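Local coordinates for hydrazine synthase subunit alpha (Candidatus Kuenenia stuttgartiensis, PDB 5C2V), which catalyses the second half-reaction of hydrazine synthesis, condensing hydroxylamine made in the gamma subunit with ammonia to yield hydrazine, at residues I221-L233 with N238-R250. Residues are numbered along the deposited sequence; the frame is centred on the assembly and turned at random.
Sequences ITYNLSSNFDPWL and NILFSSVQANGSR. With HEC (heme c), chain B.
Asn228 OD1 accepts from both sides of the contact: Ser243 OG donates to it in the carbonyl plane at 2.8 Å, and Asn224 ND2 of its own segment reaches it from above that plane. The Asn224 amide also crosses over, ND2 giving a second, fairly straight bond to Val244 O (3.2 Å, 159°), with both acceptors close to the amide plane. Its other end, OD1, takes the backbone N of Ser226 in an Asx turn, so that both ends of the amide are engaged and its rotation is set by these bonds together. With OG anti to the backbone N (chi1 -176°), the Ser243 hydroxyl is turned to the Asn228 amide, and also accepts a weak bond from Gln245 NE2, while Gln245 OE1 is held by Thr544. Next to this cluster the Asn228 amide meets CE2 of Phe241 obliquely, their planes 68° apart.

Strands 228-233 and 239-245 form an antiparallel hairpin, the first two strands of a four-stranded sheet that makes one blade of the six-bladed beta-propeller; 256-262 continues it beyond 239-245. Phe229 and Ser242 exchange two nearly straight backbone bonds, then a beta bulge shifts the register by one before Trp232 pairs with Leu240. At the bulge Asp230 adopts positive phi, and its OD2 takes the backbone N of Gln288 in strand 285-291. Ser242 CB lies over one face of the Phe229 ring in a CH-pi contact, 3.8 Å from the centroid, as Val244 CG2 meets the ring edge at CE1 (3.9 Å); Ser242 OG is hydrogen-bonded to Arg286 O. Pro231 CB packs on Ile239 CG2, and Leu233 CD2 faces Ile239 CD1. Past the hairpin, a type II' turn from Asn247 to Arg250 brings Arg250 to the heme of the middle domain, where NH1 lies beside carboxylate oxygen O2D of heme c, near the guanidinium plane, and NE makes a weak bond back to Gln245 O.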
loop_
_atom_site.group_PDB
_atom_site.type_symbol
_atom_site.label_atom_id
_atom_site.label_comp_id
_atom_site.label_asym_id
_atom_site.label_seq_id
_atom_site.Cartn_x
_atom_site.Cartn_y
_atom_site.Cartn_z
ATOM N N ILE D 221 23.808 -22.416 9.127
ATOM C CA ILE D 221 24.234 -21.026 9.258
ATOM C C ILE D 221 23.103 -19.989 9.310
ATOM O O ILE D 221 23.343 -18.835 9.662
ATOM C CB ILE D 221 25.176 -20.643 8.103
ATOM C CG1 ILE D 221 24.428 -20.713 6.767
ATOM C CG2 ILE D 221 26.390 -21.556 8.090
ATOM C CD1 ILE D 221 25.291 -20.395 5.568
ATOM N N THR D 222 21.880 -20.392 8.972
ATOM C CA THR D 222 20.743 -19.462 8.970
ATOM C C THR D 222 19.548 -20.054 9.707
ATOM O O THR D 222 19.137 -21.173 9.434
ATOM C CB THR D 222 20.307 -19.077 7.541
ATOM O OG1 THR D 222 19.858 -20.244 6.840
ATOM C CG2 THR D 222 21.455 -18.429 6.778
ATOM N N TYR D 223 19.044 -19.315 10.688
ATOM C CA TYR D 223 17.974 -19.794 11.562
ATOM C C TYR D 223 16.550 -19.264 11.305
ATOM O O TYR D 223 15.656 -19.497 12.119
ATOM C CB TYR D 223 18.410 -19.566 13.004
ATOM C CG TYR D 223 19.584 -20.470 13.292
ATOM C CD1 TYR D 223 20.890 -20.024 13.132
ATOM C CD2 TYR D 223 19.385 -21.801 13.629
ATOM C CE1 TYR D 223 21.963 -20.865 13.354
ATOM C CE2 TYR D 223 20.449 -22.648 13.855
ATOM C CZ TYR D 223 21.735 -22.177 13.716
ATOM O OH TYR D 223 22.797 -23.023 13.940
ATOM N N ASN D 224 16.352 -18.543 10.201
ATOM C CA ASN D 224 15.045 -17.969 9.852
ATOM C C ASN D 224 13.886 -18.969 9.943
ATOM O O ASN D 224 14.001 -20.111 9.497
ATOM C CB ASN D 224 15.095 -17.390 8.431
ATOM C CG ASN D 224 13.875 -16.541 8.089
ATOM O OD1 ASN D 224 12.909 -16.474 8.848
ATOM N ND2 ASN D 224 13.914 -15.902 6.924
ATOM N N LEU D 225 12.775 -18.523 10.528
ATOM C CA LEU D 225 11.593 -19.366 10.707
ATOM C C LEU D 225 10.834 -19.582 9.402
ATOM O O LEU D 225 9.982 -20.467 9.309
ATOM C CB LEU D 225 10.659 -18.765 11.759
ATOM C CG LEU D 225 11.017 -19.075 13.214
ATOM C CD1 LEU D 225 10.018 -18.445 14.170
ATOM C CD2 LEU D 225 11.085 -20.577 13.427
ATOM N N SER D 226 11.140 -18.768 8.399
ATOM C CA SER D 226 10.630 -19.000 7.055
ATOM C C SER D 226 11.791 -19.373 6.145
ATOM O O SER D 226 12.942 -19.408 6.580
ATOM C CB SER D 226 9.888 -17.774 6.521
ATOM O OG SER D 226 8.607 -17.656 7.119
ATOM N N SER D 227 11.491 -19.642 4.881
ATOM C CA SER D 227 12.468 -20.243 3.981
ATOM C C SER D 227 13.555 -19.287 3.493
ATOM O O SER D 227 13.267 -18.214 2.964
ATOM C CB SER D 227 11.752 -20.849 2.774
ATOM O OG SER D 227 10.913 -21.923 3.165
ATOM N N ASN D 228 14.805 -19.695 3.686
ATOM C CA ASN D 228 15.945 -19.068 3.025
ATOM C C ASN D 228 16.414 -19.977 1.898
ATOM O O ASN D 228 16.595 -21.177 2.104
ATOM C CB ASN D 228 17.084 -18.805 4.010
ATOM C CG ASN D 228 16.804 -17.635 4.929
ATOM O OD1 ASN D 228 16.049 -16.729 4.584
ATOM N ND2 ASN D 228 17.422 -17.645 6.104
ATOM N N PHE D 229 16.605 -19.419 0.708
ATOM C CA PHE D 229 16.881 -20.258 -0.453
ATOM C C PHE D 229 17.678 -19.569 -1.555
ATOM O O PHE D 229 17.988 -18.381 -1.469
ATOM C CB PHE D 229 15.563 -20.776 -1.032
ATOM C CG PHE D 229 14.605 -19.687 -1.438
ATOM C CD1 PHE D 229 13.748 -19.116 -0.510
ATOM C CD2 PHE D 229 14.552 -19.245 -2.749
ATOM C CE1 PHE D 229 12.864 -18.119 -0.881
ATOM C CE2 PHE D 229 13.671 -18.248 -3.127
ATOM C CZ PHE D 229 12.825 -17.686 -2.190
ATOM N N ASP D 230 17.979 -20.340 -2.597
ATOM C CA ASP D 230 18.749 -19.886 -3.755
ATOM C C ASP D 230 20.035 -19.138 -3.393
ATOM O O ASP D 230 20.166 -17.950 -3.686
ATOM C CB ASP D 230 17.873 -19.000 -4.644
ATOM C CG ASP D 230 16.751 -19.775 -5.307
ATOM O OD1 ASP D 230 16.512 -20.936 -4.910
ATOM O OD2 ASP D 230 16.103 -19.224 -6.221
ATOM N N PRO D 231 20.995 -19.836 -2.761
ATOM C CA PRO D 231 22.269 -19.201 -2.408
ATOM C C PRO D 231 23.187 -19.024 -3.617
ATOM O O PRO D 231 23.182 -19.855 -4.523
ATOM C CB PRO D 231 22.875 -20.178 -1.401
ATOM C CG PRO D 231 22.340 -21.502 -1.813
ATOM C CD PRO D 231 20.951 -21.249 -2.339
ATOM N N TRP D 232 23.967 -17.946 -3.620
ATOM C CA TRP D 232 24.898 -17.667 -4.707
ATOM C C TRP D 232 26.112 -16.913 -4.164
ATOM O O TRP D 232 26.279 -16.797 -2.949
ATOM C CB TRP D 232 24.209 -16.874 -5.821
ATOM C CG TRP D 232 24.883 -16.978 -7.161
ATOM C CD1 TRP D 232 25.422 -15.957 -7.890
ATOM C CD2 TRP D 232 25.097 -18.172 -7.927
ATOM N NE1 TRP D 232 25.952 -16.439 -9.062
ATOM C CE2 TRP D 232 25.767 -17.796 -9.109
ATOM C CE3 TRP D 232 24.786 -19.522 -7.730
ATOM C CZ2 TRP D 232 26.130 -18.718 -10.088
ATOM C CZ3 TRP D 232 25.148 -20.437 -8.703
ATOM C CH2 TRP D 232 25.813 -20.030 -9.866
ATOM N N LEU D 233 26.958 -16.408 -5.055
ATOM C CA LEU D 233 28.202 -15.768 -4.640
ATOM C C LEU D 233 28.224 -14.265 -4.908
ATOM O O LEU D 233 27.840 -13.807 -5.983
ATOM C CB LEU D 233 29.391 -16.429 -5.343
ATOM C CG LEU D 233 29.532 -17.940 -5.147
ATOM C CD1 LEU D 233 30.692 -18.485 -5.967
ATOM C CD2 LEU D 233 29.703 -18.276 -3.674
ATOM N N ASN D 238 30.831 -13.177 -0.278
ATOM C CA ASN D 238 29.767 -13.579 0.638
ATOM C C ASN D 238 28.663 -14.354 -0.082
ATOM O O ASN D 238 28.726 -14.557 -1.295
ATOM C CB ASN D 238 29.180 -12.357 1.344
ATOM C CG ASN D 238 30.235 -11.546 2.069
ATOM O OD1 ASN D 238 30.516 -11.783 3.245
ATOM N ND2 ASN D 238 30.828 -10.584 1.371
ATOM N N ILE D 239 27.654 -14.783 0.670
ATOM C CA ILE D 239 26.568 -15.587 0.116
ATOM C C ILE D 239 25.316 -14.754 -0.154
ATOM O O ILE D 239 24.715 -14.201 0.768
ATOM C CB ILE D 239 26.193 -16.751 1.056
ATOM C CG1 ILE D 239 27.438 -17.555 1.436
ATOM C CG2 ILE D 239 25.147 -17.647 0.406
ATOM C CD1 ILE D 239 28.146 -18.187 0.257
ATOM N N LEU D 240 24.934 -14.676 -1.425
ATOM C CA LEU D 240 23.743 -13.946 -1.848
ATOM C C LEU D 240 22.549 -14.887 -1.966
ATOM O O LEU D 240 22.641 -15.926 -2.619
ATOM C CB LEU D 240 23.995 -13.249 -3.186
ATOM C CG LEU D 240 22.829 -12.493 -3.828
ATOM C CD1 LEU D 240 22.665 -11.116 -3.206
ATOM C CD2 LEU D 240 23.020 -12.390 -5.334
ATOM N N PHE D 241 21.430 -14.527 -1.344
ATOM C CA PHE D 241 20.258 -15.397 -1.375
ATOM C C PHE D 241 18.939 -14.666 -1.133
ATOM O O PHE D 241 18.910 -13.454 -0.908
ATOM C CB PHE D 241 20.413 -16.524 -0.347
ATOM C CG PHE D 241 20.501 -16.045 1.077
ATOM C CD1 PHE D 241 21.695 -15.566 1.590
ATOM C CD2 PHE D 241 19.393 -16.094 1.908
ATOM C CE1 PHE D 241 21.780 -15.131 2.900
ATOM C CE2 PHE D 241 19.473 -15.662 3.220
ATOM C CZ PHE D 241 20.668 -15.181 3.715
ATOM N N SER D 242 17.851 -15.428 -1.182
ATOM C CA SER D 242 16.512 -14.898 -0.961
ATOM C C SER D 242 16.007 -15.287 0.421
ATOM O O SER D 242 16.195 -16.418 0.868
ATOM C CB SER D 242 15.546 -15.402 -2.035
ATOM O OG SER D 242 15.982 -15.042 -3.333
ATOM N N SER D 243 15.361 -14.342 1.094
ATOM C CA SER D 243 14.859 -14.567 2.439
ATOM C C SER D 243 13.393 -14.171 2.547
ATOM O O SER D 243 12.997 -13.094 2.105
ATOM C CB SER D 243 15.689 -13.783 3.458
ATOM O OG SER D 243 15.276 -14.071 4.783
ATOM N N VAL D 244 12.589 -15.044 3.138
ATOM C CA VAL D 244 11.184 -14.735 3.338
ATOM C C VAL D 244 10.997 -14.117 4.713
ATOM O O VAL D 244 11.144 -14.798 5.729
ATOM C CB VAL D 244 10.301 -15.993 3.214
ATOM C CG1 VAL D 244 8.848 -15.658 3.520
ATOM C CG2 VAL D 244 10.435 -16.605 1.829
ATOM N N GLN D 245 10.670 -12.829 4.755
ATOM C CA GLN D 245 10.373 -12.213 6.036
ATOM C C GLN D 245 8.861 -12.100 6.164
ATOM O O GLN D 245 8.229 -11.194 5.607
ATOM C CB GLN D 245 11.045 -10.842 6.139
ATOM C CG GLN D 245 12.545 -10.869 5.865
ATOM C CD GLN D 245 13.336 -11.509 6.991
ATOM O OE1 GLN D 245 13.053 -11.286 8.167
ATOM N NE2 GLN D 245 14.329 -12.316 6.632
ATOM N N ALA D 246 8.299 -13.060 6.894
ATOM C CA ALA D 246 6.869 -13.149 7.158
ATOM C C ALA D 246 6.446 -12.784 8.582
ATOM O O ALA D 246 5.258 -12.862 8.893
ATOM C CB ALA D 246 6.375 -14.549 6.819
ATOM N N ASN D 247 7.394 -12.411 9.442
ATOM C CA ASN D 247 7.150 -12.429 10.890
ATOM C C ASN D 247 5.913 -11.641 11.303
ATOM O O ASN D 247 5.818 -10.442 11.066
ATOM C CB ASN D 247 8.372 -11.888 11.643
ATOM C CG ASN D 247 8.213 -11.958 13.158
ATOM O OD1 ASN D 247 7.341 -12.659 13.674
ATOM N ND2 ASN D 247 9.060 -11.228 13.875
ATOM N N GLY D 248 4.987 -12.331 11.961
ATOM C CA GLY D 248 3.724 -11.748 12.372
ATOM C C GLY D 248 2.929 -11.061 11.275
ATOM O O GLY D 248 2.758 -11.590 10.176
ATOM N N SER D 249 2.457 -9.859 11.590
ATOM C CA SER D 249 1.586 -9.076 10.719
ATOM C C SER D 249 2.390 -8.177 9.783
ATOM O O SER D 249 1.834 -7.303 9.119
ATOM C CB SER D 249 0.613 -8.239 11.552
ATOM O OG SER D 249 1.305 -7.306 12.362
ATOM N N ARG D 250 3.704 -8.386 9.769
ATOM C CA ARG D 250 4.641 -7.572 8.996
ATOM C C ARG D 250 4.248 -7.374 7.535
ATOM O O ARG D 250 3.769 -8.298 6.876
ATOM C CB ARG D 250 6.031 -8.206 9.042
ATOM C CG ARG D 250 7.146 -7.295 8.586
ATOM C CD ARG D 250 8.436 -8.062 8.356
ATOM N NE ARG D 250 8.736 -8.194 6.933
ATOM C CZ ARG D 250 9.278 -7.230 6.195
ATOM N NH1 ARG D 250 9.579 -6.062 6.747
ATOM N NH2 ARG D 250 9.519 -7.430 4.907
HETATM FE FE HEC B . 16.605 -4.120 13.070
HETATM C CHA HEC B . 14.580 -4.835 10.366
HETATM C CHB HEC B . 18.964 -6.291 11.855
HETATM C CHC HEC B . 18.466 -3.732 15.953
HETATM C CHD HEC B . 14.162 -2.121 14.407
HETATM N NA HEC B . 16.746 -5.330 11.420
HETATM C C1A HEC B . 15.792 -5.482 10.433
HETATM C C2A HEC B . 16.288 -6.442 9.471
HETATM C C3A HEC B . 17.494 -6.848 9.878
HETATM C C4A HEC B . 17.809 -6.157 11.113
HETATM C CMA HEC B . 18.401 -7.872 9.162
HETATM C CAA HEC B . 15.536 -6.908 8.206
HETATM C CBA HEC B . 16.047 -6.150 6.984
HETATM C CGA HEC B . 15.666 -4.693 7.059
HETATM O O1A HEC B . 16.556 -3.828 6.856
HETATM O O2A HEC B . 14.475 -4.392 7.323
HETATM N NB HEC B . 18.337 -4.981 13.843
HETATM C C1B HEC B . 19.250 -5.632 13.031
HETATM C C2B HEC B . 20.560 -5.488 13.632
HETATM C C3B HEC B . 20.430 -4.791 14.762
HETATM C C4B HEC B . 19.027 -4.453 14.920
HETATM C CMB HEC B . 21.880 -6.056 13.070
HETATM C CAB HEC B . 21.587 -4.409 15.713
HETATM C CBB HEC B . 21.415 -5.135 17.067
HETATM N NC HEC B . 16.385 -3.068 14.834
HETATM C C1C HEC B . 17.225 -3.134 15.930
HETATM C C2C HEC B . 16.619 -2.374 17.005
HETATM C C3C HEC B . 15.391 -2.026 16.614
HETATM C C4C HEC B . 15.244 -2.393 15.217
HETATM C CMC HEC B . 17.150 -2.299 18.453
HETATM C CAC HEC B . 14.365 -1.250 17.468
HETATM C CBC HEC B . 13.146 -2.154 17.755
HETATM N ND HEC B . 14.669 -3.573 12.484
HETATM C C1D HEC B . 13.856 -2.702 13.201
HETATM C C2D HEC B . 12.622 -2.498 12.478
HETATM C C3D HEC B . 12.757 -3.346 11.208
HETATM C C4D HEC B . 14.053 -3.977 11.304
HETATM C CMD HEC B . 11.434 -1.607 12.900
HETATM C CAD HEC B . 11.732 -3.512 10.068
HETATM C CBD HEC B . 10.504 -4.228 10.616
HETATM C CGD HEC B . 9.476 -4.371 9.528
HETATM O O1D HEC B . 8.327 -4.759 9.854
HETATM O O2D HEC B . 9.801 -4.090 8.345
#